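Local coordinates for protein transcriptional regulator KdgR (Pseudomonas aeruginosa, PDB 5Y6I) that probably binds DNA and regulates transcription as a dimeric member of the IclR family, at residues 241-244 with 245-248; 143-146 with 147-151; 77-80 with 81-84. All coordinates share one frame; numbering follows the deposited sequence.

Contact 1: 241-244 with 245-248; sequences QGPA and AERL
With CG beside its backbone N (chi1 -42°) and a bend at chi2 (70°), the side chain of Glu-246 folds back over the start of its own helix, against Gly-242 and Pro-243. The side chains of Glu-246 and Pro-243 lie side by side and point the same way. Pro-243 CD is 3.7 Å from Glu-246 OE1. Pro-243 N has no hydrogen to give, so OE1 does not close a capping box there. Helix 244-258, with Pro-243 at the N-cap position, belongs to the GAF-like C-terminal region of the IclR family. It packs against both helix 93-108 and strand 209-217. Ala-244, Arg-247 and Leu-248 face that helix, touching Leu-108 and Leu-104, while Ala-245 and Leu-248 rest on Leu-212 of the strand. Backbone bonds begin the first turn. Leu-248 N reaches Ala-244 O at 2.7 Å. Arg-247 N gives Pro-243 O a weak bond of 3.4 Å. Arg-247 CB lies 3.6 Å from Ala-244 O. The bend at chi2 sends the rest of the chain on, and the guanidinium leads away from the loop.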
loop_
_atom_site.group_PDB
_atom_site.type_symbol
_atom_site.label_atom_id
_atom_site.label_comp_id
_atom_site.label_asym_id
_atom_site.label_seq_id
_atom_site.Cartn_x
_atom_site.Cartn_y
_atom_site.Cartn_z
ATOM N N GLN A 241 -9.405 -19.847 -21.290
ATOM C CA GLN A 241 -10.763 -19.322 -21.322
ATOM C C GLN A 241 -11.793 -20.406 -21.001
ATOM O O GLN A 241 -12.902 -20.398 -21.544
ATOM C CB GLN A 241 -11.059 -18.679 -22.676
ATOM C CG GLN A 241 -12.202 -17.684 -22.650
ATOM C CD GLN A 241 -12.298 -16.896 -23.935
ATOM O OE1 GLN A 241 -12.805 -17.388 -24.951
ATOM N NE2 GLN A 241 -11.808 -15.663 -23.903
ATOM N N GLY A 242 -11.452 -21.338 -20.116
ATOM C CA GLY A 242 -12.376 -22.370 -19.718
ATOM C C GLY A 242 -12.842 -22.137 -18.304
ATOM O O GLY A 242 -12.062 -21.703 -17.458
ATOM N N PRO A 243 -14.132 -22.447 -18.011
ATOM C CA PRO A 243 -14.731 -22.093 -16.715
ATOM C C PRO A 243 -13.827 -22.105 -15.480
ATOM O O PRO A 243 -14.170 -21.454 -14.489
ATOM C CB PRO A 243 -15.866 -23.107 -16.603
ATOM C CG PRO A 243 -16.341 -23.237 -18.023
ATOM C CD PRO A 243 -15.128 -23.053 -18.911
ATOM N N ALA A 244 -12.674 -22.782 -15.499
ATOM C CA ALA A 244 -11.728 -22.606 -14.397
ATOM C C ALA A 244 -11.083 -21.220 -14.442
ATOM O O ALA A 244 -10.867 -20.594 -13.396
ATOM C CB ALA A 244 -10.664 -23.706 -14.427
ATOM N N ALA A 245 -10.819 -20.709 -15.651
ATOM C CA ALA A 245 -10.137 -19.427 -15.820
ATOM C C ALA A 245 -10.931 -18.269 -15.211
ATOM O O ALA A 245 -10.375 -17.439 -14.482
ATOM C CB ALA A 245 -9.874 -19.190 -17.307
ATOM N N GLU A 246 -12.233 -18.194 -15.502
ATOM C CA GLU A 246 -13.119 -17.190 -14.911
ATOM C C GLU A 246 -13.194 -17.329 -13.394
ATOM O O GLU A 246 -13.044 -16.338 -12.673
ATOM C CB GLU A 246 -14.524 -17.305 -15.523
ATOM C CG GLU A 246 -14.590 -17.543 -17.069
ATOM C CD GLU A 246 -14.114 -18.938 -17.509
ATOM O OE1 GLU A 246 -14.494 -19.440 -18.597
ATOM O OE2 GLU A 246 -13.324 -19.533 -16.757
ATOM N N ARG A 247 -13.442 -18.540 -12.891
ATOM C CA ARG A 247 -13.390 -18.747 -11.448
ATOM C C ARG A 247 -12.076 -18.231 -10.889
ATOM O O ARG A 247 -12.057 -17.518 -9.875
ATOM C CB ARG A 247 -13.569 -20.229 -11.109
ATOM C CG ARG A 247 -14.895 -20.811 -11.538
ATOM C CD ARG A 247 -16.041 -19.975 -11.018
ATOM N NE ARG A 247 -17.332 -20.647 -11.159
ATOM C CZ ARG A 247 -18.445 -20.206 -10.589
ATOM N NH1 ARG A 247 -18.396 -19.109 -9.845
ATOM N NH2 ARG A 247 -19.593 -20.855 -10.746
ATOM N N LEU A 248 -10.966 -18.537 -11.574
ATOM C CA LEU A 248 -9.656 -18.062 -11.139
ATOM C C LEU A 248 -9.611 -16.547 -11.098
ATOM O O LEU A 248 -9.176 -15.952 -10.102
ATOM C CB LEU A 248 -8.563 -18.584 -12.070
ATOM C CG LEU A 248 -7.154 -18.069 -11.742
ATOM C CD1 LEU A 248 -6.749 -18.276 -10.281
ATOM C CD2 LEU A 248 -6.150 -18.707 -12.671
#

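Contact 2: 143-146 with 147-151; sequences VLPL and LGSST
The carbonyl of Pro-145 receives the hydroxyl of Ser-149, which donates to Pro-145 O from within the carbonyl plane. Ser-149 OG to Pro-145 O is 2.6 Å, and the C=O...OG angle is 146°. A second flat group, the peptide between Gly-148 and Ser-149, carries the proline ring over one face. Pro-145 CG stands 3.6 Å from Ser-149 N and equally near Gly-148 C. Beside it, Pro-145 CD is 3.5 Å from Ser-149 OG. Gly-148 has no side chain to stand between the ring and the backbone.

The hydroxyl is set by chi1 of 57°, which places OG between the backbone N and the carbonyl carbon of Ser-149. From there it also accepts from Gly-152 N. Ser-149 is therefore the N-cap of helix 150-158, and its single oxygen is gripped by two bonds. One ties it to the loop, the other to the first turn of the helix. This turn lies in the C-terminal region of the IclR family, where the helix leads away from the loop that follows strand 121-128.

Leu-144 touches both Ser-149 and Thr-151. Its CB lies 3.4 Å from Ser-149 OG. Its CD1 branch runs obliquely across Thr-151 and is 3.5 Å from Thr-151 CB. Leu-144 and Thr-151 also touch Phe-113 of strand 111-118, which joins the turn to the sheet. At the bend, Leu-146 CD2 meets Leu-147 CD1 at 4.0 Å, an apolar touch between neighbours. The backbone N atoms of Leu-146 and Leu-147 are held by the two oxygens of Glu-171, one each, which pins the bend to helix 162-171.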
loop_
_atom_site.group_PDB
_atom_site.type_symbol
_atom_site.label_atom_id
_atom_site.label_comp_id
_atom_site.label_asym_id
_atom_site.label_seq_id
_atom_site.Cartn_x
_atom_site.Cartn_y
_atom_site.Cartn_z
ATOM N N VAL A 143 9.654 -23.548 -3.994
ATOM C CA VAL A 143 10.066 -22.464 -4.883
ATOM C C VAL A 143 9.957 -22.986 -6.311
ATOM O O VAL A 143 10.556 -24.011 -6.641
ATOM C CB VAL A 143 11.501 -21.990 -4.592
ATOM C CG1 VAL A 143 11.868 -20.838 -5.510
ATOM C CG2 VAL A 143 11.651 -21.586 -3.129
ATOM N N LEU A 144 9.190 -22.281 -7.167
ATOM C CA LEU A 144 8.960 -22.725 -8.538
ATOM C C LEU A 144 9.907 -22.005 -9.502
ATOM O O LEU A 144 10.479 -20.962 -9.165
ATOM C CB LEU A 144 7.494 -22.476 -8.919
ATOM C CG LEU A 144 6.421 -22.812 -7.872
ATOM C CD1 LEU A 144 5.039 -22.400 -8.321
ATOM C CD2 LEU A 144 6.446 -24.306 -7.562
ATOM N N PRO A 145 10.110 -22.522 -10.714
ATOM C CA PRO A 145 11.054 -21.867 -11.628
ATOM C C PRO A 145 10.464 -20.599 -12.215
ATOM O O PRO A 145 9.244 -20.449 -12.316
ATOM C CB PRO A 145 11.296 -22.922 -12.715
ATOM C CG PRO A 145 10.054 -23.733 -12.744
ATOM C CD PRO A 145 9.509 -23.726 -11.320
ATOM N N LEU A 146 11.350 -19.671 -12.604
ATOM C CA LEU A 146 10.853 -18.415 -13.156
ATOM C C LEU A 146 10.227 -18.626 -14.527
ATOM O O LEU A 146 9.144 -18.102 -14.804
ATOM C CB LEU A 146 11.967 -17.365 -13.243
ATOM C CG LEU A 146 11.483 -15.969 -13.646
ATOM C CD1 LEU A 146 11.015 -15.144 -12.462
ATOM C CD2 LEU A 146 12.527 -15.228 -14.392
ATOM N N LEU A 147 10.881 -19.390 -15.397
ATOM C CA LEU A 147 10.372 -19.597 -16.743
ATOM C C LEU A 147 9.743 -20.958 -16.981
ATOM O O LEU A 147 9.197 -21.173 -18.067
ATOM C CB LEU A 147 11.469 -19.385 -17.781
ATOM C CG LEU A 147 12.054 -17.985 -17.822
ATOM C CD1 LEU A 147 13.418 -17.983 -17.163
ATOM C CD2 LEU A 147 12.120 -17.538 -19.258
ATOM N N GLY A 148 9.796 -21.872 -16.011
ATOM C CA GLY A 148 9.302 -23.218 -16.215
ATOM C C GLY A 148 7.942 -23.485 -15.607
ATOM O O GLY A 148 7.361 -24.544 -15.865
ATOM N N SER A 149 7.417 -22.544 -14.813
ATOM C CA SER A 149 6.117 -22.698 -14.172
ATOM C C SER A 149 5.177 -21.566 -14.573
ATOM O O SER A 149 5.604 -20.523 -15.065
ATOM C CB SER A 149 6.246 -22.749 -12.640
ATOM O OG SER A 149 6.885 -21.597 -12.132
ATOM N N SER A 150 3.878 -21.781 -14.351
ATOM C CA SER A 150 2.891 -20.752 -14.673
ATOM C C SER A 150 2.922 -19.635 -13.647
ATOM O O SER A 150 2.673 -18.471 -13.974
ATOM C CB SER A 150 1.497 -21.369 -14.734
ATOM O OG SER A 150 1.219 -22.087 -13.540
ATOM N N THR A 151 3.215 -19.985 -12.400
ATOM C CA THR A 151 3.398 -19.003 -11.346
ATOM C C THR A 151 4.590 -18.095 -11.638
ATOM O O THR A 151 4.535 -16.878 -11.412
ATOM C CB THR A 151 3.593 -19.750 -10.031
ATOM O OG1 THR A 151 2.566 -20.747 -9.893
ATOM C CG2 THR A 151 3.536 -18.821 -8.874
#

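Contact 3: 77-80 with 81-84; sequences GREA and LRVG
Gly-77, at the N-cap position, opens the helix by offering its carbonyl to Leu-81 N, 3.2 Å from Gly-77 O. Arg-78 follows and meets two side chains. Its CD lies alongside Leu-81, 3.7 Å from Leu-81 CD2, and that methyl sits over one face of the Arg-78 guanidinium. The carbonyl oxygen Arg-78 O takes two donors from Arg-82: the backbone N at 2.9 Å and, weakly, NE at 3.2 Å. This oxygen lies at the edge of the Arg-82 guanidinium, in its plane. A bend at chi3 (-110°) turns the Arg-82 group back to this place. Glu-79 then covers one face of the same guanidinium. Glu-79 OE2 stands over the centre, 3.6 Å from Arg-82 CZ, with the two planes 34° apart. The salt bridge is long, and no N-H points at the oxygen, so only the charges attract. Glu-79 O also accepts the nearly straight bond of Val-83 N. Ala-80 ends the segment, its O bonded to Gly-84 N. Its side chain packs on Val-83 of the second subunit, and Arg-78 and Leu-81 touch Met-91 of that subunit. Helix 78-88 directly follows the two-stranded wing of the winged helix-turn-helix, as does the linker helix of IclR-family dimers.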
loop_
_atom_site.group_PDB
_atom_site.type_symbol
_atom_site.label_atom_id
_atom_site.label_comp_id
_atom_site.label_asym_id
_atom_site.label_seq_id
_atom_site.Cartn_x
_atom_site.Cartn_y
_atom_site.Cartn_z
ATOM N N GLY A 77 -9.442 15.696 4.621
ATOM C CA GLY A 77 -8.621 16.199 5.697
ATOM C C GLY A 77 -7.520 15.229 6.091
ATOM O O GLY A 77 -7.397 14.116 5.570
ATOM N N ARG A 78 -6.701 15.679 7.045
ATOM C CA ARG A 78 -5.629 14.842 7.569
ATOM C C ARG A 78 -6.168 13.624 8.308
ATOM O O ARG A 78 -5.505 12.579 8.331
ATOM C CB ARG A 78 -4.724 15.651 8.490
ATOM C CG ARG A 78 -3.619 16.404 7.790
ATOM C CD ARG A 78 -2.764 15.509 6.915
ATOM N NE ARG A 78 -2.123 16.297 5.869
ATOM C CZ ARG A 78 -2.697 16.593 4.706
ATOM N NH1 ARG A 78 -2.047 17.330 3.813
ATOM N NH2 ARG A 78 -3.922 16.157 4.433
ATOM N N GLU A 79 -7.350 13.728 8.924
ATOM C CA GLU A 79 -7.963 12.532 9.496
ATOM C C GLU A 79 -8.260 11.495 8.424
ATOM O O GLU A 79 -8.108 10.291 8.653
ATOM C CB GLU A 79 -9.237 12.892 10.252
ATOM C CG GLU A 79 -8.969 13.329 11.666
ATOM C CD GLU A 79 -7.951 12.440 12.336
ATOM O OE1 GLU A 79 -8.053 11.193 12.209
ATOM O OE2 GLU A 79 -7.032 12.983 12.973
ATOM N N ALA A 80 -8.684 11.941 7.245
ATOM C CA ALA A 80 -8.863 11.013 6.139
ATOM C C ALA A 80 -7.545 10.336 5.790
ATOM O O ALA A 80 -7.502 9.124 5.544
ATOM C CB ALA A 80 -9.433 11.750 4.924
ATOM N N LEU A 81 -6.456 11.103 5.777
ATOM C CA LEU A 81 -5.161 10.532 5.439
ATOM C C LEU A 81 -4.697 9.534 6.495
ATOM O O LEU A 81 -4.146 8.482 6.162
ATOM C CB LEU A 81 -4.131 11.658 5.270
ATOM C CG LEU A 81 -2.661 11.259 5.121
ATOM C CD1 LEU A 81 -2.476 10.321 3.948
ATOM C CD2 LEU A 81 -1.764 12.490 4.985
ATOM N N ARG A 82 -4.893 9.843 7.774
ATOM C CA ARG A 82 -4.288 9.009 8.807
ATOM C C ARG A 82 -4.988 7.657 8.918
ATOM O O ARG A 82 -4.325 6.627 9.123
ATOM C CB ARG A 82 -4.295 9.737 10.139
ATOM C CG ARG A 82 -3.269 10.865 10.164
ATOM C CD ARG A 82 -3.360 11.738 11.396
ATOM N NE ARG A 82 -3.871 13.070 11.090
ATOM C CZ ARG A 82 -3.790 14.095 11.930
ATOM N NH1 ARG A 82 -4.281 15.285 11.591
ATOM N NH2 ARG A 82 -3.214 13.922 13.113
ATOM N N VAL A 83 -6.321 7.639 8.792
ATOM C CA VAL A 83 -7.054 6.375 8.735
ATOM C C VAL A 83 -6.597 5.562 7.534
ATOM O O VAL A 83 -6.313 4.356 7.637
ATOM C CB VAL A 83 -8.572 6.632 8.686
ATOM C CG1 VAL A 83 -9.332 5.363 8.247
ATOM C CG2 VAL A 83 -9.074 7.149 10.028
ATOM N N GLY A 84 -6.527 6.219 6.372
ATOM C CA GLY A 84 -6.109 5.543 5.157
ATOM C C GLY A 84 -4.720 4.944 5.254
ATOM O O GLY A 84 -4.492 3.821 4.797
#

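Along the chain, contact 3 comes first, then contact 2, then contact 1. Each lies at or near the start of a helix: 78-88, 150-158 and 244-258. Contacts 1 and 2 share the C-terminal IclR region, and both pack on the same five-stranded antiparallel sheet. Contact 2 touches strands 111-118 and 121-128, contact 1 strand 209-217. Their centres are 20 Å apart, with nearest atoms about 8 Å apart. Contact 3 lies across the chain's centre, its centre 39 Å from contact 1 and 40 Å from contact 2. It alone of the three meets the second subunit. It follows the N-terminal helix-turn-helix region, which probably binds DNA as in other IclR-family regulators.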